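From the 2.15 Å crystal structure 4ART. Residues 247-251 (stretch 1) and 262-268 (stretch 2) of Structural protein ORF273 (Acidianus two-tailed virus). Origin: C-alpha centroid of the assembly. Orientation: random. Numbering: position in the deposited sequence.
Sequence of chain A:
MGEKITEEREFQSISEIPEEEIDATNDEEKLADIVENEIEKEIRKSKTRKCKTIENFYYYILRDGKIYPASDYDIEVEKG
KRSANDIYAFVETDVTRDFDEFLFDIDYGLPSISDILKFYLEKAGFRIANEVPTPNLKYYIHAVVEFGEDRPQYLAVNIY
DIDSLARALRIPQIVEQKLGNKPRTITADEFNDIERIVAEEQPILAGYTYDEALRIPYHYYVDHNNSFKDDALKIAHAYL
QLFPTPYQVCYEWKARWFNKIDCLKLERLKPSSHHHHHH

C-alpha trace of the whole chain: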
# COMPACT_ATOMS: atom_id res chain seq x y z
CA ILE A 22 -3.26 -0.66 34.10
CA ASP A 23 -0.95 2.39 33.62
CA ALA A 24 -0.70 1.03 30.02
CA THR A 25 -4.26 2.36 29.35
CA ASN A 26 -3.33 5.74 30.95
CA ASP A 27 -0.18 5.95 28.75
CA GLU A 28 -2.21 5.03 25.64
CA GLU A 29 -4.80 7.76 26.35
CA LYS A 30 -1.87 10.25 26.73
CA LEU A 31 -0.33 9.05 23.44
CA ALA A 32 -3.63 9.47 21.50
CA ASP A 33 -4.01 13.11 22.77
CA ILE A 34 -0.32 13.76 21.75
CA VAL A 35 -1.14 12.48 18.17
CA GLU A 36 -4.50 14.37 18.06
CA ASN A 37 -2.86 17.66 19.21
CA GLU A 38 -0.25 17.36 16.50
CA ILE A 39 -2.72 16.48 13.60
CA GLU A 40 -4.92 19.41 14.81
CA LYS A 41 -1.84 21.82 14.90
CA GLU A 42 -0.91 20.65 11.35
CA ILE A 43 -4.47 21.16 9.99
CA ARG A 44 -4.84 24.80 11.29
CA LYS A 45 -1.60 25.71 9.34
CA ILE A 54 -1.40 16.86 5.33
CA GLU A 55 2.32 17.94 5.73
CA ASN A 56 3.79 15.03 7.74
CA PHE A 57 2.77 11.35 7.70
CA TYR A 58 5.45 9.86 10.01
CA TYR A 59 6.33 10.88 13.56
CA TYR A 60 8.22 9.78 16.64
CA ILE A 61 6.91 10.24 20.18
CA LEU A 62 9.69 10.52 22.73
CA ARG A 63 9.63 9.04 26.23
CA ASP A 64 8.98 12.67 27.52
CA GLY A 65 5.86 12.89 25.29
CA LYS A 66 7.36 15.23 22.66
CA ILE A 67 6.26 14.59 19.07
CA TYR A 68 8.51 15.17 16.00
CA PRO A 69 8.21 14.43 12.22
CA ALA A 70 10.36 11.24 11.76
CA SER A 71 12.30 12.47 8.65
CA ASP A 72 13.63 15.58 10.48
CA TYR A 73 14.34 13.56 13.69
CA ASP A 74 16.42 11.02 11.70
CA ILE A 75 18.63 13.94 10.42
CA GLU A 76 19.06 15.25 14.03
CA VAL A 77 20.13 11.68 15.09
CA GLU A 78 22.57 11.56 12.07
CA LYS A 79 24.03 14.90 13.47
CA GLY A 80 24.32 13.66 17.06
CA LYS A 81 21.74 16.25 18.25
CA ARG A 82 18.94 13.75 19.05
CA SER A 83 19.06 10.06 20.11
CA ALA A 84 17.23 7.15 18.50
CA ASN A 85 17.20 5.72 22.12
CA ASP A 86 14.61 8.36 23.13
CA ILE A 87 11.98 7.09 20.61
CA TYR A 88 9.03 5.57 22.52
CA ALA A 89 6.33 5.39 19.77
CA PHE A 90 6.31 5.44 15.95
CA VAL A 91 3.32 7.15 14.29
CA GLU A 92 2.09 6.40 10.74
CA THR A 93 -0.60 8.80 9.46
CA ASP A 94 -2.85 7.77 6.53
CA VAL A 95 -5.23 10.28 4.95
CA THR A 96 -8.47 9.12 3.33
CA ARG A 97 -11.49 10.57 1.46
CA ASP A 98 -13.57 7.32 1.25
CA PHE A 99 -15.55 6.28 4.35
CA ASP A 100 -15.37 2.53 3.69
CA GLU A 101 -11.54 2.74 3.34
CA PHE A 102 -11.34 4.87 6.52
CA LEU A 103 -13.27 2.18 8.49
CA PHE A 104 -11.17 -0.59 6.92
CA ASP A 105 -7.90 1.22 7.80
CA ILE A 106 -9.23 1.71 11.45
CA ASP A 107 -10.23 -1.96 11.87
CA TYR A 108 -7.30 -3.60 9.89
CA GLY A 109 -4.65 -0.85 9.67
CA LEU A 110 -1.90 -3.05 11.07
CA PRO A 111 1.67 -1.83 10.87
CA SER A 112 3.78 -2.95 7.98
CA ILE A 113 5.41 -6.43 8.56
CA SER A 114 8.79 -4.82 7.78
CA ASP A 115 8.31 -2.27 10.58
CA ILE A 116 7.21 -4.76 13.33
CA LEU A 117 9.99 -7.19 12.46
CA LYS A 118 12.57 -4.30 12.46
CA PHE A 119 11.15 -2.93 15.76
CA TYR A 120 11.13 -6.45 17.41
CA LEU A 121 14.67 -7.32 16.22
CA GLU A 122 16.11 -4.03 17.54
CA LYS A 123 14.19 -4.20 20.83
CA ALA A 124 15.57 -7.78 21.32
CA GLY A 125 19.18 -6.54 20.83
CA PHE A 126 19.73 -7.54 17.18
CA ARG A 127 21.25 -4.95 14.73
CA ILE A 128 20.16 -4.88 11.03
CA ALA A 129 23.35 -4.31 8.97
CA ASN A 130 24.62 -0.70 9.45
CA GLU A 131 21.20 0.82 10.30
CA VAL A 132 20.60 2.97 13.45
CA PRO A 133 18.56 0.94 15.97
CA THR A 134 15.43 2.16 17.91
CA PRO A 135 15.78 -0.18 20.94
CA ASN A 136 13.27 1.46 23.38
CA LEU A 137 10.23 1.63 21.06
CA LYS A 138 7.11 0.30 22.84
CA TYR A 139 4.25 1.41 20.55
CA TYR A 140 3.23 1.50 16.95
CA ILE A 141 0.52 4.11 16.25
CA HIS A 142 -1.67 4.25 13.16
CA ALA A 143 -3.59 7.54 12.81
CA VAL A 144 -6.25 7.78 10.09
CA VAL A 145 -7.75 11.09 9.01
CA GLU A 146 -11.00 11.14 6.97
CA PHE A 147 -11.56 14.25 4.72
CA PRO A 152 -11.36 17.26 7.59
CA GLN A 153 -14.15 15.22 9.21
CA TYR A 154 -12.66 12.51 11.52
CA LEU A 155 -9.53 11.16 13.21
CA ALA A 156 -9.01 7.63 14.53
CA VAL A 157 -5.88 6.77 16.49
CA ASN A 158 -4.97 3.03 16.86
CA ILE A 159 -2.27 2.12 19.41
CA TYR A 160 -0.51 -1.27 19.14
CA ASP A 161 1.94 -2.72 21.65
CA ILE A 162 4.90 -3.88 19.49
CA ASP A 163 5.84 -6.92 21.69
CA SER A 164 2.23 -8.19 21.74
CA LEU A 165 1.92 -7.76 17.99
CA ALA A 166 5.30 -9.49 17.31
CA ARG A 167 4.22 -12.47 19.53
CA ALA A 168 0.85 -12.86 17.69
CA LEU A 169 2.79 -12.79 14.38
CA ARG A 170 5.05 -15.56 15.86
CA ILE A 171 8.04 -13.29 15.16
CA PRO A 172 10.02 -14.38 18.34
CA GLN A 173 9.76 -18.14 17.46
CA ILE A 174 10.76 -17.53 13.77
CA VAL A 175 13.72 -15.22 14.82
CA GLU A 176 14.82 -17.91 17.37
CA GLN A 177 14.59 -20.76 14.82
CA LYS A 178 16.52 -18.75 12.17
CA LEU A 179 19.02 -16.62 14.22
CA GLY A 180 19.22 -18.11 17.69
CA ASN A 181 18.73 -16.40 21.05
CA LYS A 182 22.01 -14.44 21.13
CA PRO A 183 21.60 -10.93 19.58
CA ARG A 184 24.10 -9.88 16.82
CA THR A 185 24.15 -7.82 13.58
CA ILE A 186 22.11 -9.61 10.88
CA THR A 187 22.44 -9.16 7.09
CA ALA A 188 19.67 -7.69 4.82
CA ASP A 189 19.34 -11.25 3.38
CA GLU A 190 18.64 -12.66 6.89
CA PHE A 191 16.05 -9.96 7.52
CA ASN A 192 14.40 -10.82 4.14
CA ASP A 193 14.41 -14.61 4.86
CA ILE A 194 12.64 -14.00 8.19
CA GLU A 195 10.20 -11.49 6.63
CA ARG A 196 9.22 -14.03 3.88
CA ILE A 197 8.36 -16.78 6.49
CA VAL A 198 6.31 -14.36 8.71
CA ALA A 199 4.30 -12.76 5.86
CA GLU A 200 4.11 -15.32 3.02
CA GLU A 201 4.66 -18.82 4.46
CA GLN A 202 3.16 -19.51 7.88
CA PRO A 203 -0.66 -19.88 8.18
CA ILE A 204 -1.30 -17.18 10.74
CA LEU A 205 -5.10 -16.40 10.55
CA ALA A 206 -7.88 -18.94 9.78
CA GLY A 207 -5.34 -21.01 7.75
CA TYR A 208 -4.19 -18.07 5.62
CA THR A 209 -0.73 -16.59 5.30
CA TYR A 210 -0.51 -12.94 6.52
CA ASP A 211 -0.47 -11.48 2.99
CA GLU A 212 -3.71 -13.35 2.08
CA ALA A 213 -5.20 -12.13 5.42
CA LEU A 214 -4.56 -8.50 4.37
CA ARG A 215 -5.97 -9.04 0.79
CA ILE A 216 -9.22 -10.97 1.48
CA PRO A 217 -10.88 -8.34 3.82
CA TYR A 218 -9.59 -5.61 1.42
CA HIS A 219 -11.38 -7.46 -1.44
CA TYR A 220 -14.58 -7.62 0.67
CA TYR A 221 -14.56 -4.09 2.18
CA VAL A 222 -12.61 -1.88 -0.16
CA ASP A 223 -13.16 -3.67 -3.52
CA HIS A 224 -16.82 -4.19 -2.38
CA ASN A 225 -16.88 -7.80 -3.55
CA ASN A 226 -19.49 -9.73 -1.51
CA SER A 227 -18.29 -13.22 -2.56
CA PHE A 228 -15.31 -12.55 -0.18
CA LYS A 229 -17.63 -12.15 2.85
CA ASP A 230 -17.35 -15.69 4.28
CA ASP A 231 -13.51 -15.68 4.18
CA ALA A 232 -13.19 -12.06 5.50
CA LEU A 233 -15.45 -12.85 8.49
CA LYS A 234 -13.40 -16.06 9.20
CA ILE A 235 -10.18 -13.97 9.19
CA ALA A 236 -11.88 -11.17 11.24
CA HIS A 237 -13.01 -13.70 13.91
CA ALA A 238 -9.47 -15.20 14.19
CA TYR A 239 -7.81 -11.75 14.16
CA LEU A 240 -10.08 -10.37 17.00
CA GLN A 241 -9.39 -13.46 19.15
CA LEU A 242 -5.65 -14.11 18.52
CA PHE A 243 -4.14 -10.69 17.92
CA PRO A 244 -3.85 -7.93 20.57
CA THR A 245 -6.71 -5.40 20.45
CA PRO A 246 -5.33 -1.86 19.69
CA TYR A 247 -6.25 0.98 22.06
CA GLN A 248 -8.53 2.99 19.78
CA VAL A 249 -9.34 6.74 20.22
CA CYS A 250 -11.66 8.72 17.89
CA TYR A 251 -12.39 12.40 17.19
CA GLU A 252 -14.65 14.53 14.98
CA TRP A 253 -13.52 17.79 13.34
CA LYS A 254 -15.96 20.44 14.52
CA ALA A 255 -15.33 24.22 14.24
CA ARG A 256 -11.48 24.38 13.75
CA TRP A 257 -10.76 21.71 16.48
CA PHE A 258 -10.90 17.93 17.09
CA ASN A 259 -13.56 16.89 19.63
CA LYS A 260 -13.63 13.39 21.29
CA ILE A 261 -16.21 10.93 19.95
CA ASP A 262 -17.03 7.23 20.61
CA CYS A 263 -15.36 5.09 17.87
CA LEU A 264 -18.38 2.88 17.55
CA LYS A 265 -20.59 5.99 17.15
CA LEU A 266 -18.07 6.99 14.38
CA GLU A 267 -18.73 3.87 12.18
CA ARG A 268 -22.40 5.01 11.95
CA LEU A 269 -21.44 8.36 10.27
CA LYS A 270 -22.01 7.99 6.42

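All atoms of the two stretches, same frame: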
# COMPACT_ATOMS: atom_id res chain seq x y z
N TYR A 247 -5.53 0.00 21.27
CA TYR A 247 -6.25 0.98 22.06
C TYR A 247 -6.66 2.01 21.03
O TYR A 247 -5.82 2.58 20.33
CB TYR A 247 -5.32 1.58 23.09
CG TYR A 247 -6.02 2.39 24.14
CD1 TYR A 247 -6.45 1.80 25.33
CD2 TYR A 247 -6.20 3.77 23.99
CE1 TYR A 247 -7.00 2.57 26.35
CE2 TYR A 247 -6.72 4.54 25.01
CZ TYR A 247 -7.13 3.94 26.18
OH TYR A 247 -7.71 4.69 27.16
N GLN A 248 -7.97 2.16 20.85
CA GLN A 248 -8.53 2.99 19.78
C GLN A 248 -9.21 4.25 20.29
O GLN A 248 -10.11 4.16 21.13
CB GLN A 248 -9.48 2.11 18.95
CG GLN A 248 -9.99 2.75 17.67
CD GLN A 248 -10.76 1.72 16.86
OE1 GLN A 248 -11.97 1.82 16.74
NE2 GLN A 248 -10.06 0.70 16.32
N VAL A 249 -8.76 5.43 19.80
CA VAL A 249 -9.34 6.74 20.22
C VAL A 249 -9.79 7.50 18.98
O VAL A 249 -9.03 7.60 18.01
CB VAL A 249 -8.43 7.59 21.16
CG1 VAL A 249 -9.13 8.85 21.64
CG2 VAL A 249 -7.94 6.78 22.34
N CYS A 250 -11.04 8.03 19.01
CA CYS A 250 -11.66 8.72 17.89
C CYS A 250 -12.09 10.14 18.18
O CYS A 250 -12.31 10.51 19.33
CB CYS A 250 -12.78 7.90 17.26
SG CYS A 250 -12.30 6.22 16.79
N TYR A 251 -12.11 10.97 17.14
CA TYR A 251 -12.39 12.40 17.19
C TYR A 251 -13.12 12.87 15.94
O TYR A 251 -12.96 12.29 14.86
CB TYR A 251 -11.07 13.19 17.26
CG TYR A 251 -10.08 12.74 18.30
CD1 TYR A 251 -9.16 11.72 18.03
CD2 TYR A 251 -10.00 13.37 19.55
CE1 TYR A 251 -8.20 11.34 18.97
CE2 TYR A 251 -9.08 12.97 20.51
CZ TYR A 251 -8.16 11.99 20.20
OH TYR A 251 -7.23 11.64 21.14
N ASP A 262 -17.09 8.68 20.49
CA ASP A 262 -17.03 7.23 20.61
C ASP A 262 -16.73 6.66 19.21
O ASP A 262 -17.36 7.07 18.24
CB ASP A 262 -18.33 6.65 21.14
CG ASP A 262 -18.18 5.17 21.41
OD1 ASP A 262 -17.43 4.82 22.34
OD2 ASP A 262 -18.66 4.35 20.58
N CYS A 263 -15.78 5.72 19.12
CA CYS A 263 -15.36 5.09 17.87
C CYS A 263 -16.46 4.31 17.25
O CYS A 263 -16.53 4.25 16.02
CB CYS A 263 -14.13 4.22 18.08
SG CYS A 263 -12.65 5.14 18.50
N LEU A 264 -17.27 3.66 18.08
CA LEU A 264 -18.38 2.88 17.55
C LEU A 264 -19.50 3.78 17.06
O LEU A 264 -20.14 3.44 16.06
CB LEU A 264 -18.81 1.77 18.51
CG LEU A 264 -17.66 0.81 18.88
CD1 LEU A 264 -18.05 -0.08 20.02
CD2 LEU A 264 -17.19 -0.01 17.67
N LYS A 265 -19.63 4.99 17.64
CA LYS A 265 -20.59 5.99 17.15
C LYS A 265 -20.09 6.45 15.76
O LYS A 265 -20.90 6.60 14.84
CB LYS A 265 -20.70 7.18 18.13
CG LYS A 265 -21.71 8.26 17.74
CD LYS A 265 -23.14 7.93 18.20
CE LYS A 265 -24.15 8.94 17.70
NZ LYS A 265 -25.49 8.73 18.31
N LEU A 266 -18.76 6.59 15.61
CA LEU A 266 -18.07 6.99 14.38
C LEU A 266 -18.41 6.15 13.15
O LEU A 266 -18.66 6.72 12.09
CB LEU A 266 -16.55 7.00 14.61
CG LEU A 266 -15.72 7.65 13.54
CD1 LEU A 266 -16.18 9.03 13.31
CD2 LEU A 266 -14.27 7.66 13.92
N GLU A 267 -18.43 4.80 13.28
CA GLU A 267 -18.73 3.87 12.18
C GLU A 267 -20.15 4.04 11.63
O GLU A 267 -20.42 3.60 10.52
CB GLU A 267 -18.47 2.39 12.57
CG GLU A 267 -17.38 2.17 13.61
CD GLU A 267 -16.03 1.63 13.17
OE1 GLU A 267 -15.98 0.85 12.19
OE2 GLU A 267 -15.03 1.92 13.87
N ARG A 268 -21.03 4.73 12.37
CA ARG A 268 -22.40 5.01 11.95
C ARG A 268 -22.51 6.26 11.06
O ARG A 268 -23.55 6.48 10.45
CB ARG A 268 -23.32 5.21 13.19
CG ARG A 268 -23.21 4.13 14.25
CD ARG A 268 -24.22 4.26 15.40
NE ARG A 268 -25.62 4.41 14.97
CZ ARG A 268 -26.36 3.45 14.41
NH1 ARG A 268 -25.83 2.25 14.16
NH2 ARG A 268 -27.62 3.69 14.07

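What holds the strand to the short helix? A disulfide does: C250 SG and C263 SG lie 2.1 Å apart, with a chi3 of 106°, near the right angle a relaxed disulfide favours. Both cysteines point CA-to-CB toward the other stretch and both take the m rotamer, and the sulfurs meet between backbones whose C250 CA and C263 CA are 5.2 Å apart. No hydrogen bond crosses the contact, which leaves the covalent link as its centre.

What surrounds the bridge? L266, one helical turn after C263, also points toward the strand, and its CD2 packs in apolar contact 3.7 Å from C250 CB. V249 points away, yet its backbone still reaches the bridge, with V249 C 3.7 Å from C263 SG.

How does Q248 take part? Two residues before C250, it lies on the same side of the strand and extends its side chain with chi1 and chi2 both t. Its OE1 comes within 3.5 Å of C263 CB, a van der Waals contact, while its NE2 is hydrogen-bonded elsewhere in the structure.

What sets the helix that carries C263 to the contact? D262 caps it: OD2 accepts from K265 N at 3.2 Å and, weakly, from L264 N at 2.9 Å. The CA-to-CB bond of D262 points away from the strand, and D262 makes no contact across.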